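Local atomic coordinates of 4-oxalocrotonate tautomerase family enzyme (Burkholderia sp. RPE67, PDB entry 6VVM), a protein that belongs to the tautomerase superfamily of small beta-alpha-beta proteins and assembles as a trimer, each chain carrying two tautomerase-like halves. Residues A[63-68]-A[102-107]. Sequence-based numbering, arbitrary orientation.
Sequences VIIAIL and MIKDIP
Ile65 bridges to Met102 and Ile67 to Lys104 where the adjacent parallel strands of a beta-alpha-beta unit, 63-69 and 100-106, are joined by helix 74-92. The 18° angle between strand directions and five backbone hydrogen bonds establish the parallel pairing; Ala66 and Leu68 each use both N and O. Leu68 N donates to Lys104 O at 2.9 Å, nearly straight at the hydrogen (177°). Ile106 N reaches Leu68 O at a more bent 147°. Between these bonds, CA-H groups approach the same carbonyls, as with Ile103 CA and Ala66 O at 3.2 Å.

Two side-chain ends make polar contacts. Asp105 OD2 is salt-bridged to Lys77 and hydrogen-bonded to Asn49 of a second subunit. Lys104 runs beside Ile67, and its NZ is hydrogen-bonded to Tyr6 OH of the second subunit.

Apolar packing differs on the two faces. On the face covered by helix 74-92, the Leu68 and Ile103 side chains lie obliquely across each other, with CD1 of Leu68 3.7 Å from CG2 of Ile103. The other face meets neighbouring subunits: a chi3 of 46° in Met102 places CE 4.1 Å from Ile65 CG1. Ile67 CG2 lies 3.5 Å from Ile106 CG1.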
loop_
_atom_site.group_PDB
_atom_site.type_symbol
_atom_site.label_atom_id
_atom_site.label_comp_id
_atom_site.label_asym_id
_atom_site.label_seq_id
_atom_site.Cartn_x
_atom_site.Cartn_y
_atom_site.Cartn_z
ATOM N N VAL A 63 0.385 -9.236 -7.873
ATOM C CA VAL A 63 -0.463 -8.052 -7.819
ATOM C C VAL A 63 0.451 -6.838 -7.903
ATOM O O VAL A 63 1.395 -6.711 -7.117
ATOM C CB VAL A 63 -1.311 -8.015 -6.539
ATOM C CG1 VAL A 63 -2.045 -6.670 -6.420
ATOM C CG2 VAL A 63 -2.292 -9.199 -6.523
ATOM N N ILE A 64 0.201 -5.968 -8.871
ATOM C CA ILE A 64 1.015 -4.773 -9.068
ATOM C C ILE A 64 0.165 -3.561 -8.733
ATOM O O ILE A 64 -0.902 -3.363 -9.324
ATOM C CB ILE A 64 1.559 -4.674 -10.502
ATOM C CG1 ILE A 64 2.322 -5.941 -10.909
ATOM C CG2 ILE A 64 2.476 -3.471 -10.602
ATOM C CD1 ILE A 64 1.486 -6.973 -11.717
ATOM N N ILE A 65 0.639 -2.744 -7.795
ATOM C CA ILE A 65 0.040 -1.449 -7.518
ATOM C C ILE A 65 0.924 -0.384 -8.143
ATOM O O ILE A 65 2.139 -0.354 -7.895
ATOM C CB ILE A 65 -0.122 -1.220 -6.007
ATOM C CG1 ILE A 65 -1.005 -2.315 -5.405
ATOM C CG2 ILE A 65 -0.677 0.170 -5.723
ATOM C CD1 ILE A 65 -0.951 -2.380 -3.885
ATOM N N ALA A 66 0.325 0.467 -8.966
ATOM C CA ALA A 66 1.032 1.535 -9.665
ATOM C C ALA A 66 0.440 2.862 -9.232
ATOM O O ALA A 66 -0.753 3.108 -9.441
ATOM C CB ALA A 66 0.925 1.377 -11.183
ATOM N N ILE A 67 1.273 3.713 -8.643
ATOM C CA ILE A 67 0.857 5.010 -8.134
ATOM C C ILE A 67 1.373 6.095 -9.067
ATOM O O ILE A 67 2.589 6.245 -9.244
ATOM C CB ILE A 67 1.359 5.229 -6.704
ATOM C CG1 ILE A 67 0.834 4.090 -5.820
ATOM C CG2 ILE A 67 0.916 6.598 -6.207
ATOM C CD1 ILE A 67 1.150 4.230 -4.348
ATOM N N LEU A 68 0.445 6.862 -9.639
ATOM C CA LEU A 68 0.730 7.878 -10.651
ATOM C C LEU A 68 0.176 9.222 -10.214
ATOM O O LEU A 68 -0.864 9.282 -9.556
ATOM C CB LEU A 68 0.084 7.521 -11.991
ATOM C CG LEU A 68 0.274 6.114 -12.551
ATOM C CD1 LEU A 68 -0.590 5.935 -13.792
ATOM C CD2 LEU A 68 1.733 5.905 -12.885
ATOM N N MET A 102 -3.484 -2.571 -10.167
ATOM C CA MET A 102 -4.336 -1.548 -9.579
ATOM C C MET A 102 -3.613 -0.212 -9.624
ATOM O O MET A 102 -2.479 -0.093 -9.142
ATOM C CB MET A 102 -4.718 -1.917 -8.136
ATOM C CG MET A 102 -5.750 -3.012 -8.058
ATOM S SD MET A 102 -5.428 -4.204 -6.746
ATOM C CE MET A 102 -5.034 -3.199 -5.315
ATOM N N ILE A 103 -4.248 0.784 -10.232
ATOM C CA ILE A 103 -3.634 2.090 -10.454
ATOM C C ILE A 103 -4.258 3.096 -9.506
ATOM O O ILE A 103 -5.480 3.282 -9.509
ATOM C CB ILE A 103 -3.800 2.563 -11.909
ATOM C CG1 ILE A 103 -3.109 1.586 -12.872
ATOM C CG2 ILE A 103 -3.245 3.984 -12.062
ATOM C CD1 ILE A 103 -3.340 1.909 -14.318
ATOM N N LYS A 104 -3.418 3.764 -8.721
ATOM C CA LYS A 104 -3.838 4.859 -7.857
ATOM C C LYS A 104 -3.437 6.180 -8.504
ATOM O O LYS A 104 -2.257 6.395 -8.802
ATOM C CB LYS A 104 -3.217 4.742 -6.468
ATOM C CG LYS A 104 -3.846 3.671 -5.588
ATOM C CD LYS A 104 -3.008 3.408 -4.352
ATOM C CE LYS A 104 -3.517 4.179 -3.147
ATOM N NZ LYS A 104 -3.765 3.254 -1.993
ATOM N N ASP A 105 -4.420 7.048 -8.730
ATOM C CA ASP A 105 -4.190 8.409 -9.192
ATOM C C ASP A 105 -4.055 9.333 -7.987
ATOM O O ASP A 105 -4.897 9.296 -7.086
ATOM C CB ASP A 105 -5.349 8.875 -10.068
ATOM C CG ASP A 105 -5.430 8.110 -11.369
ATOM O OD1 ASP A 105 -4.415 8.075 -12.080
ATOM O OD2 ASP A 105 -6.499 7.538 -11.667
ATOM N N ILE A 106 -3.008 10.153 -7.971
ATOM C CA ILE A 106 -2.745 11.093 -6.881
ATOM C C ILE A 106 -2.897 12.509 -7.434
ATOM O O ILE A 106 -2.148 12.893 -8.339
ATOM C CB ILE A 106 -1.340 10.893 -6.277
ATOM C CG1 ILE A 106 -1.120 9.439 -5.850
ATOM C CG2 ILE A 106 -1.098 11.847 -5.082
ATOM C CD1 ILE A 106 -2.025 8.953 -4.703
ATOM N N PRO A 107 -3.827 13.324 -6.917
ATOM C CA PRO A 107 -3.936 14.709 -7.393
ATOM C C PRO A 107 -2.649 15.470 -7.111
ATOM O O PRO A 107 -1.937 15.179 -6.148
ATOM C CB PRO A 107 -5.113 15.277 -6.586
ATOM C CG PRO A 107 -5.882 14.060 -6.105
ATOM C CD PRO A 107 -4.819 13.013 -5.874
#